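Local coordinates for protein 16S rRNA methylase (Uncultured bacterium, PDB 7JLZ) that probably methylates adenine 1408 of 16S rRNA in the 30S ribosomal subunit, a modification associated with aminoglycoside resistance, at residues Y40-E45 / T49-I54. Residues are numbered along the deposited sequence; the frame is centred on the assembly and turned at random.
Sequences YKNAKE and TLFIGI
With CG anti to its carbonyl carbon (chi1 -64°), Phe-51 projects its ring from the strand onto the backbone and CB atoms of Asn-42 and Ala-43. The contact packs the helix of a beta-alpha-beta unit of the Rossmann-like methyltransferase fold against its second strand: helix 37-45 crosses over from strand 26-31 to the neighbouring parallel strand 49-55. From the helix, CB of Asn-42 lies over one face of the Phe-51 ring, in a CH-pi contact 3.9 Å from the ring centroid and 22° off the normal, shifted toward the rim, nearest CE2. Over the same face, the backbone of Ala-43 lies near CD1, its CA 3.5 Å away. The methyl CB of Ala-43 adds an apolar contact of 3.9 Å to the same CD1 and also packs on Ala-76 of strand 76-80. CG2 of Thr-49 reaches the opposite face of the ring, toward its rim, so the ring lies between CG2 of Thr-49 and the helix. Strand 26-31 adds side-chain contacts to Phe-51 from Glu-28 and Asp-30. On the same flank as CD1, CE1 comes within 3.5 Å of the carbonyl O of Asn-42, while that oxygen accepts a hydrogen bond from ND2 of Asn-46.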
loop_
_atom_site.group_PDB
_atom_site.type_symbol
_atom_site.label_atom_id
_atom_site.label_comp_id
_atom_site.label_asym_id
_atom_site.label_seq_id
_atom_site.Cartn_x
_atom_site.Cartn_y
_atom_site.Cartn_z
ATOM N N TYR A 40 7.793 -6.767 5.283
ATOM C CA TYR A 40 8.678 -7.481 6.200
ATOM C C TYR A 40 8.926 -6.686 7.479
ATOM O O TYR A 40 8.814 -7.215 8.590
ATOM C CB TYR A 40 9.993 -7.767 5.474
ATOM C CG TYR A 40 11.169 -8.197 6.329
ATOM C CD1 TYR A 40 11.377 -9.532 6.646
ATOM C CD2 TYR A 40 12.117 -7.270 6.756
ATOM C CE1 TYR A 40 12.482 -9.922 7.409
ATOM C CE2 TYR A 40 13.215 -7.655 7.505
ATOM C CZ TYR A 40 13.391 -8.980 7.826
ATOM O OH TYR A 40 14.485 -9.364 8.572
ATOM N N LYS A 41 9.294 -5.414 7.336
ATOM C CA LYS A 41 9.619 -4.615 8.507
ATOM C C LYS A 41 8.412 -4.470 9.423
ATOM O O LYS A 41 8.530 -4.606 10.646
ATOM C CB LYS A 41 10.142 -3.251 8.062
ATOM C CG LYS A 41 11.481 -3.328 7.338
ATOM C CD LYS A 41 12.633 -3.616 8.304
ATOM C CE LYS A 41 14.002 -3.525 7.622
ATOM N NZ LYS A 41 15.138 -3.668 8.599
ATOM N N ASN A 42 7.232 -4.231 8.849
ATOM C CA ASN A 42 6.060 -4.029 9.690
ATOM C C ASN A 42 5.580 -5.337 10.307
ATOM O O ASN A 42 5.181 -5.357 11.480
ATOM C CB ASN A 42 4.960 -3.328 8.892
ATOM C CG ASN A 42 5.136 -1.818 8.896
ATOM O OD1 ASN A 42 5.523 -1.220 7.897
ATOM N ND2 ASN A 42 4.874 -1.199 10.040
ATOM N N ALA A 43 5.661 -6.445 9.563
ATOM C CA ALA A 43 5.311 -7.748 10.127
ATOM C C ALA A 43 6.162 -8.085 11.348
ATOM O O ALA A 43 5.649 -8.555 12.369
ATOM C CB ALA A 43 5.455 -8.836 9.064
ATOM N N LYS A 44 7.476 -7.850 11.259
ATOM C CA LYS A 44 8.353 -8.121 12.398
ATOM C C LYS A 44 7.957 -7.315 13.624
ATOM O O LYS A 44 8.147 -7.774 14.752
ATOM C CB LYS A 44 9.803 -7.815 12.027
ATOM C CG LYS A 44 10.468 -8.858 11.161
ATOM C CD LYS A 44 11.822 -8.346 10.704
ATOM C CE LYS A 44 12.748 -8.100 11.871
ATOM N NZ LYS A 44 13.409 -9.358 12.307
ATOM N N GLU A 45 7.425 -6.111 13.426
ATOM C CA GLU A 45 7.095 -5.213 14.522
ATOM C C GLU A 45 5.700 -5.427 15.090
ATOM O O GLU A 45 5.435 -4.983 16.213
ATOM C CB GLU A 45 7.229 -3.761 14.056
ATOM C CG GLU A 45 8.649 -3.365 13.726
ATOM C CD GLU A 45 9.585 -3.560 14.905
ATOM O OE1 GLU A 45 10.480 -4.430 14.826
ATOM O OE2 GLU A 45 9.412 -2.853 15.919
ATOM N N THR A 49 -0.776 -8.591 13.416
ATOM C CA THR A 49 -1.352 -8.117 12.166
ATOM C C THR A 49 -0.775 -8.912 11.001
ATOM O O THR A 49 0.428 -9.188 10.961
ATOM C CB THR A 49 -1.071 -6.617 11.983
ATOM O OG1 THR A 49 -1.708 -5.879 13.040
ATOM C CG2 THR A 49 -1.581 -6.129 10.646
ATOM N N LEU A 50 -1.632 -9.291 10.056
ATOM C CA LEU A 50 -1.172 -9.916 8.820
ATOM C C LEU A 50 -0.910 -8.826 7.787
ATOM O O LEU A 50 -1.802 -8.024 7.483
ATOM C CB LEU A 50 -2.205 -10.918 8.303
ATOM C CG LEU A 50 -1.884 -11.608 6.971
ATOM C CD1 LEU A 50 -0.656 -12.494 7.077
ATOM C CD2 LEU A 50 -3.105 -12.424 6.509
ATOM N N PHE A 51 0.302 -8.791 7.242
ATOM C CA PHE A 51 0.664 -7.815 6.223
ATOM C C PHE A 51 0.790 -8.502 4.872
ATOM O O PHE A 51 1.514 -9.496 4.739
ATOM C CB PHE A 51 1.976 -7.101 6.582
ATOM C CG PHE A 51 1.882 -6.275 7.842
ATOM C CD1 PHE A 51 2.084 -6.859 9.082
ATOM C CD2 PHE A 51 1.567 -4.922 7.786
ATOM C CE1 PHE A 51 1.981 -6.115 10.246
ATOM C CE2 PHE A 51 1.470 -4.167 8.961
ATOM C CZ PHE A 51 1.673 -4.770 10.186
ATOM N N ILE A 52 0.122 -7.946 3.864
ATOM C CA ILE A 52 0.060 -8.534 2.534
ATOM C C ILE A 52 0.597 -7.527 1.531
ATOM O O ILE A 52 -0.023 -6.481 1.318
ATOM C CB ILE A 52 -1.377 -8.924 2.159
ATOM C CG1 ILE A 52 -1.959 -9.817 3.254
ATOM C CG2 ILE A 52 -1.388 -9.569 0.786
ATOM C CD1 ILE A 52 -3.414 -10.260 2.996
ATOM N N GLY A 53 1.711 -7.854 0.881
ATOM C CA GLY A 53 2.230 -7.039 -0.210
ATOM C C GLY A 53 1.771 -7.583 -1.553
ATOM O O GLY A 53 1.773 -8.794 -1.769
ATOM N N ILE A 54 1.395 -6.679 -2.464
ATOM C CA ILE A 54 0.940 -7.057 -3.804
ATOM C C ILE A 54 1.713 -6.262 -4.848
ATOM O O ILE A 54 1.644 -5.027 -4.864
ATOM C CB ILE A 54 -0.570 -6.822 -3.976
ATOM C CG1 ILE A 54 -1.331 -7.455 -2.805
ATOM C CG2 ILE A 54 -1.055 -7.407 -5.307
ATOM C CD1 ILE A 54 -2.841 -7.151 -2.831
#